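Local coordinates for fibronectin type-III domain-containing protein (PDB 7JGU), which is of unknown function, is probably exported from the cell, and is represented here by a mutated fibronectin type III domain from a thermophile, at residues L22-S27 with Y67-I72. Residues are numbered along the deposited sequence; the frame is centred on the assembly and turned at random.
Sequences LLLTWS and YTFALI. Unlike the reference sequence in segment 22-27: Leu23 (reference Arg), Thr25 (reference Arg). Unlike the reference sequence in segment 67-72: Ile72 (reference Arg).
Trp26 and Leu71 meet across the middle of the domain with the indole lying over the tip of the leucine. Leu71 CD1 stands above the centre of the six-membered ring, 4.0 Å from its centroid and only 8° off the normal, while its sister methyl CD2 presses on Trp26 CG at 3.6 Å. With CG anti to the backbone N (chi1 176°), Leu71 carries its methyl fork to the indole, which the side chain crosses obliquely, and such a forked pair suits a broad aromatic face. Trp26 CG takes the crowded position between the backbone N and the carbonyl carbon, and the indole lies with its edge against Leu24 CB and its plane inclined to the ring of Tyr35. An alanine at Trp26 would remove the indole and would probably cost Leu71 its CH-pi partner and loosen the packing around Tyr35.

Next along, the order is reversed: Leu24 supplies the methyl and Phe69 the ring. Leu24 CD2 sits over one face of the phenyl, displaced toward the rim, 3.8 Å from Phe69 CG, and the two side chains cross at about a right angle. This is the interior of the fibronectin type III beta-sandwich: strand 21-25 belongs to the three-stranded sheet, strand 66-75 to the four-stranded one, and the axes of 22-25 and 67-72 come within 10.0 Å and cross at -30°. Alternate residues of each strand turn inward, as an extended beta backbone requires, and with no hydrogen bond between the two segments apolar side chains join them.

Leu22 CD1 approaches the same phenyl from its edge, in the ring plane, 4.0 Å from Phe69 CE2, so Phe69 meets one leucine on a face and another at its rim. That methyl also touches Tyr67 CB at 3.9 Å. Tyr67 is partly exposed, which suits an aromatic with a polar end: its OH hydrogen-bonds to Ser62 N, while its side chain also rests on Leu39 and Leu61.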
# COMPACT_ATOMS: atom_id res chain seq x y z
N LEU A 22 -4.64 -9.13 2.23
CA LEU A 22 -4.40 -8.62 0.89
C LEU A 22 -2.90 -8.41 0.72
O LEU A 22 -2.21 -8.05 1.68
CB LEU A 22 -5.13 -7.30 0.65
CG LEU A 22 -6.66 -7.44 0.54
CD1 LEU A 22 -7.32 -6.06 0.57
CD2 LEU A 22 -7.04 -8.20 -0.71
N LEU A 23 -2.42 -8.61 -0.51
CA LEU A 23 -1.02 -8.42 -0.85
C LEU A 23 -0.89 -7.15 -1.66
O LEU A 23 -1.44 -7.05 -2.75
CB LEU A 23 -0.50 -9.62 -1.62
CG LEU A 23 0.94 -9.48 -2.11
CD1 LEU A 23 1.91 -9.23 -0.98
CD2 LEU A 23 1.35 -10.73 -2.86
N LEU A 24 -0.21 -6.18 -1.11
CA LEU A 24 0.08 -4.95 -1.82
C LEU A 24 1.44 -5.07 -2.49
O LEU A 24 2.39 -5.57 -1.89
CB LEU A 24 0.15 -3.79 -0.82
CG LEU A 24 -1.19 -3.22 -0.36
CD1 LEU A 24 -2.13 -4.29 0.16
CD2 LEU A 24 -0.97 -2.15 0.68
N THR A 25 1.54 -4.58 -3.72
CA THR A 25 2.83 -4.57 -4.40
C THR A 25 2.93 -3.30 -5.24
O THR A 25 1.92 -2.69 -5.61
CB THR A 25 3.04 -5.80 -5.27
OG1 THR A 25 4.43 -5.87 -5.62
CG2 THR A 25 2.23 -5.71 -6.53
N TRP A 26 4.16 -2.91 -5.52
CA TRP A 26 4.41 -1.69 -6.27
C TRP A 26 5.78 -1.79 -6.92
O TRP A 26 6.59 -2.66 -6.60
CB TRP A 26 4.31 -0.44 -5.37
CG TRP A 26 5.18 -0.53 -4.17
CD1 TRP A 26 6.48 -0.14 -4.07
CD2 TRP A 26 4.84 -1.08 -2.89
NE1 TRP A 26 6.96 -0.41 -2.83
CE2 TRP A 26 5.97 -0.97 -2.07
CE3 TRP A 26 3.68 -1.65 -2.36
CZ2 TRP A 26 6.00 -1.42 -0.77
CZ3 TRP A 26 3.70 -2.08 -1.07
CH2 TRP A 26 4.86 -1.98 -0.29
N SER A 27 6.05 -0.85 -7.81
CA SER A 27 7.31 -0.89 -8.54
C SER A 27 8.45 -0.30 -7.72
O SER A 27 8.25 0.53 -6.84
CB SER A 27 7.18 -0.10 -9.83
OG SER A 27 7.01 1.28 -9.54
N TYR A 67 -11.18 -2.57 0.31
CA TYR A 67 -10.14 -1.82 0.99
C TYR A 67 -9.40 -0.96 -0.01
O TYR A 67 -9.04 -1.42 -1.09
CB TYR A 67 -9.16 -2.77 1.68
CG TYR A 67 -9.73 -3.41 2.91
CD1 TYR A 67 -9.77 -2.73 4.12
CD2 TYR A 67 -10.24 -4.69 2.87
CE1 TYR A 67 -10.29 -3.31 5.25
CE2 TYR A 67 -10.77 -5.27 4.00
CZ TYR A 67 -10.80 -4.58 5.18
OH TYR A 67 -11.33 -5.18 6.31
N THR A 68 -9.14 0.26 0.39
CA THR A 68 -8.34 1.19 -0.38
C THR A 68 -7.14 1.58 0.44
O THR A 68 -7.27 1.88 1.64
CB THR A 68 -9.15 2.43 -0.77
OG1 THR A 68 -10.30 2.02 -1.53
CG2 THR A 68 -8.32 3.38 -1.61
N PHE A 69 -5.98 1.59 -0.20
CA PHE A 69 -4.72 1.91 0.44
C PHE A 69 -4.04 3.06 -0.27
O PHE A 69 -4.22 3.25 -1.46
CB PHE A 69 -3.78 0.70 0.45
CG PHE A 69 -4.35 -0.49 1.17
CD1 PHE A 69 -4.22 -0.61 2.53
CD2 PHE A 69 -5.07 -1.46 0.48
CE1 PHE A 69 -4.77 -1.68 3.21
CE2 PHE A 69 -5.62 -2.54 1.16
CZ PHE A 69 -5.46 -2.65 2.51
N ALA A 70 -3.24 3.80 0.48
CA ALA A 70 -2.41 4.89 -0.03
C ALA A 70 -0.96 4.55 0.24
O ALA A 70 -0.62 4.00 1.28
CB ALA A 70 -2.78 6.22 0.59
N LEU A 71 -0.10 4.88 -0.71
CA LEU A 71 1.31 4.54 -0.67
C LEU A 71 2.13 5.78 -0.99
O LEU A 71 1.76 6.55 -1.88
CB LEU A 71 1.58 3.49 -1.74
CG LEU A 71 3.00 3.04 -1.96
CD1 LEU A 71 3.51 2.17 -0.83
CD2 LEU A 71 3.08 2.26 -3.28
N ILE A 72 3.22 5.96 -0.25
CA ILE A 72 4.23 6.96 -0.56
C ILE A 72 5.60 6.30 -0.56
O ILE A 72 5.84 5.29 0.12
CB ILE A 72 4.25 8.15 0.40
CG1 ILE A 72 4.07 7.69 1.85
CG2 ILE A 72 3.18 9.10 0.03
CD1 ILE A 72 4.52 8.72 2.89